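Fatty acid-binding protein homolog (Ascaris suum, PDB 6I8X) binds fatty acids inside a beta-barrel and may sequester potentially toxic fatty acids and their peroxidation products or help maintain the eggshell's lipid layer. Local coordinates at residues Lys7-Asp11 against Lys12-Thr16. Numbering follows the deposited sequence.
Sequences KTLPD and KFLGT. With TAM (tris(hydroxyethyl)aminomethane), chain K; EDO (1,2-ethanediol), chain F.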
ATOM      1  N   LYS A   7      14.683  10.367  -2.469  1.00 44.36           N
ATOM      2  CA  LYS A   7      14.859   9.200  -1.603  1.00 42.94           C
ATOM      3  C   LYS A   7      14.918   7.902  -2.425  1.00 43.77           C
ATOM      4  O   LYS A   7      14.250   7.803  -3.453  1.00 42.03           O
ATOM      5  CB  LYS A   7      13.726   9.119  -0.572  1.00 44.52           C
ATOM      6  CG  LYS A   7      13.783  10.210   0.464  1.00 48.17           C
ATOM      7  CD  LYS A   7      12.817   9.972   1.593  1.00 47.96           C
ATOM      8  CE  LYS A   7      12.673  11.240   2.405  1.00 55.72           C
ATOM      9  NZ  LYS A   7      11.547  11.157   3.358  1.00 63.09           N
ATOM     10  N   THR A   8      15.750   6.933  -1.997  1.00 40.60           N
ATOM     11  CA  THR A   8      15.852   5.629  -2.676  1.00 40.41           C
ATOM     12  C   THR A   8      15.035   4.602  -1.893  1.00 43.67           C
ATOM     13  O   THR A   8      15.123   4.542  -0.664  1.00 44.25           O
ATOM     14  CB  THR A   8      17.320   5.204  -2.946  1.00 45.85           C
ATOM     15  OG1 THR A   8      17.905   6.164  -3.818  1.00 47.56           O
ATOM     16  CG2 THR A   8      17.438   3.817  -3.635  1.00 44.60           C
ATOM     17  N   LEU A   9      14.211   3.829  -2.595  1.00 38.67           N
ATOM     18  CA  LEU A   9      13.430   2.781  -1.948  1.00 37.35           C
ATOM     19  C   LEU A   9      14.407   1.643  -1.617  1.00 40.88           C
ATOM     20  O   LEU A   9      15.070   1.131  -2.521  1.00 40.65           O
ATOM     21  CB  LEU A   9      12.278   2.284  -2.878  1.00 36.20           C
ATOM     22  CG  LEU A   9      11.233   1.303  -2.329  1.00 37.70           C
ATOM     23  CD1 LEU A   9      10.422   1.919  -1.204  1.00 37.56           C
ATOM     24  CD2 LEU A   9      10.259   0.885  -3.424  1.00 36.67           C
ATOM     25  N   PRO A  10      14.571   1.282  -0.331  1.00 38.35           N
ATOM     26  CA  PRO A  10      15.436   0.136  -0.001  1.00 38.62           C
ATOM     27  C   PRO A  10      14.998  -1.130  -0.757  1.00 41.60           C
ATOM     28  O   PRO A  10      13.803  -1.324  -0.942  1.00 40.07           O
ATOM     29  CB  PRO A  10      15.237  -0.020   1.520  1.00 39.78           C
ATOM     30  CG  PRO A  10      14.787   1.326   1.970  1.00 43.79           C
ATOM     31  CD  PRO A  10      13.888   1.787   0.876  1.00 39.55           C
ATOM     32  N   ASP A  11      15.968  -1.972  -1.203  1.00 39.77           N
ATOM     33  CA  ASP A  11      15.762  -3.233  -1.941  1.00 39.45           C
ATOM     34  C   ASP A  11      14.824  -4.210  -1.231  1.00 40.77           C
ATOM     35  O   ASP A  11      14.204  -5.040  -1.885  1.00 39.59           O
ATOM     36  CB  ASP A  11      17.095  -3.900  -2.293  1.00 42.13           C
ATOM     37  CG  ASP A  11      17.838  -3.161  -3.381  1.00 64.84           C
ATOM     38  OD1 ASP A  11      17.231  -2.899  -4.442  1.00 68.37           O
ATOM     39  OD2 ASP A  11      19.035  -2.856  -3.184  1.00 76.42           O
ATOM     40  N   LYS A  12      14.754  -4.092   0.109  1.00 35.37           N
ATOM     41  CA  LYS A  12      13.885  -4.756   1.086  1.00 34.85           C
ATOM     42  C   LYS A  12      12.428  -4.739   0.576  1.00 37.66           C
ATOM     43  O   LYS A  12      11.685  -5.680   0.796  1.00 37.27           O
ATOM     44  CB  LYS A  12      13.876  -3.855   2.351  1.00 36.24           C
ATOM     45  CG  LYS A  12      14.214  -4.504   3.655  1.00 51.18           C
ATOM     46  CD  LYS A  12      13.829  -3.577   4.806  1.00 58.56           C
ATOM     47  CE  LYS A  12      15.001  -2.853   5.427  1.00 70.26           C
ATOM     48  NZ  LYS A  12      15.488  -1.744   4.566  1.00 82.56           N
ATOM     49  N   PHE A  13      12.007  -3.607  -0.010  1.00 33.07           N
ATOM     50  CA  PHE A  13      10.643  -3.360  -0.457  1.00 31.96           C
ATOM     51  C   PHE A  13      10.390  -3.679  -1.921  1.00 36.83           C
ATOM     52  O   PHE A  13       9.252  -3.607  -2.357  1.00 39.16           O
ATOM     53  CB  PHE A  13      10.253  -1.910  -0.130  1.00 33.13           C
ATOM     54  CG  PHE A  13      10.271  -1.628   1.351  1.00 33.01           C
ATOM     55  CD1 PHE A  13       9.314  -2.195   2.198  1.00 33.90           C
ATOM     56  CD2 PHE A  13      11.252  -0.816   1.908  1.00 32.99           C
ATOM     57  CE1 PHE A  13       9.350  -1.967   3.577  1.00 33.56           C
ATOM     58  CE2 PHE A  13      11.276  -0.568   3.288  1.00 34.77           C
ATOM     59  CZ  PHE A  13      10.327  -1.147   4.112  1.00 32.71           C
ATOM     60  N   LEU A  14      11.420  -4.052  -2.668  1.00 33.56           N
ATOM     61  CA  LEU A  14      11.283  -4.405  -4.073  1.00 34.12           C
ATOM     62  C   LEU A  14      10.904  -5.858  -4.249  1.00 36.52           C
ATOM     63  O   LEU A  14      11.413  -6.730  -3.534  1.00 36.33           O
ATOM     64  CB  LEU A  14      12.567  -4.098  -4.875  1.00 34.77           C
ATOM     65  CG  LEU A  14      12.916  -2.612  -5.076  1.00 40.58           C
ATOM     66  CD1 LEU A  14      14.200  -2.468  -5.904  1.00 41.99           C
ATOM     67  CD2 LEU A  14      11.772  -1.842  -5.749  1.00 40.11           C
ATOM     68  N   GLY A  15      10.033  -6.101  -5.221  1.00 30.11           N
ATOM     69  CA  GLY A  15       9.612  -7.447  -5.566  1.00 28.82           C
ATOM     70  C   GLY A  15       8.120  -7.681  -5.536  1.00 29.61           C
ATOM     71  O   GLY A  15       7.332  -6.739  -5.535  1.00 28.62           O
ATOM     72  N   THR A  16       7.757  -8.956  -5.506  1.00 26.52           N
ATOM     73  CA  THR A  16       6.400  -9.507  -5.478  1.00 27.17           C
ATOM     74  C   THR A  16       6.131 -10.096  -4.095  1.00 30.61           C
ATOM     75  O   THR A  16       6.922 -10.891  -3.592  1.00 29.46           O
ATOM     76  CB  THR A  16       6.228 -10.573  -6.575  1.00 31.10           C
ATOM     77  OG1 THR A  16       6.535  -9.973  -7.832  1.00 31.53           O
ATOM     78  CG2 THR A  16       4.801 -11.149  -6.612  1.00 32.63           C
TER
HETATM   79  C   TAM K 209      13.933  -8.242  -7.291  1.00 61.11           C
HETATM   80  C1  TAM K 209      12.898  -7.500  -8.242  1.00 62.01           C
HETATM   81  C2  TAM K 209      13.062  -9.025  -6.204  1.00 54.11           C
HETATM   82  C3  TAM K 209      15.009  -9.231  -7.952  1.00 59.91           C
HETATM   83  C4  TAM K 209      13.271  -6.095  -8.665  1.00 62.57           C
HETATM   84  C5  TAM K 209      12.153 -10.080  -6.801  1.00 54.76           C
HETATM   85  C6  TAM K 209      15.127  -9.151  -9.455  1.00 60.98           C
HETATM   86  N   TAM K 209      14.654  -7.098  -6.701  1.00 62.33           N
HETATM   87  O4  TAM K 209      12.266  -5.562  -9.496  1.00 62.85           O
HETATM   88  O5  TAM K 209      11.087 -10.530  -5.907  1.00 60.89           O
HETATM   89  O6  TAM K 209      16.164  -9.995  -9.898  1.00 64.35           O
HETATM   90  C1  EDO F 204      19.214  -1.098  -0.362  1.00 77.44           C
HETATM   91  O1  EDO F 204      18.561  -1.026   0.896  1.00 77.05           O
HETATM   92  C2  EDO F 204      18.799   0.108  -1.255  1.00 78.32           C
HETATM   93  O2  EDO F 204      19.693   0.237  -2.349  1.00 79.90           O
HETATM   94  O   HOH W   1      13.347  -7.647  -1.524  1.00 37.99           O
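With CG of Leu-9 swung opposite its own backbone N (chi1 -173°), the side chain crosses that of Phe-13 at about a right angle, and Leu-9 CD1 rests 4.0 Å from Phe-13 CB. The other leucine branch goes to Leu-14, whose CD2 lies 3.9 Å from Leu-9 CD2. Leu-9 thus spreads its two methyls over two consecutive residues, while Leu-106 of strand 105-112 packs against both Leu-9 and Phe-13. CG of Phe-13 is set beside its own N (chi1 -62°), which lays the ring alongside Pro-10, the two pointing the same way; Pro-10 CD meets the rim of the ring at Phe-13 CD2, 3.8 Å away and near the ring plane.

Next to this packing the backbone winds through a short 3-10 turn. Phe-13 N donates to Pro-10 O over 3.1 Å, and Leu-14 N donates to Asp-11 O with an N-H...O angle of 152°; both donors stand above the carbonyl planes. A water lies within hydrogen-bonding distance of Asp-11 O (2.8 Å) and Leu-14 O, though it has more acceptors nearby than protons to give. Lys-12 bends at chi3 and chi4, which brings NZ to 3.5 Å from Pro-10 CB, but its hydrogen bond goes to Pro-103 O; Arg-126 takes Lys-12 O. On the Asp-11 side, OD1 approaches Leu-14 CD1 at 3.4 Å, and a 1,2-ethanediol bonds weakly to OD2.

Leu-14, Gly-15 and Thr-16 then help line the tris(hydroxyethyl)aminomethane site. The contact is a 3-10 lead-in to the first barrel strand: the i to i+3 bonds to Pro-10 O and Asp-11 O, with Leu-9 and Pro-10 packed on Phe-13 and Leu-14, fix the turn just before strand 15-23, and Asp-11 O has Leu-14 N as a firm partner and the water as a likely second.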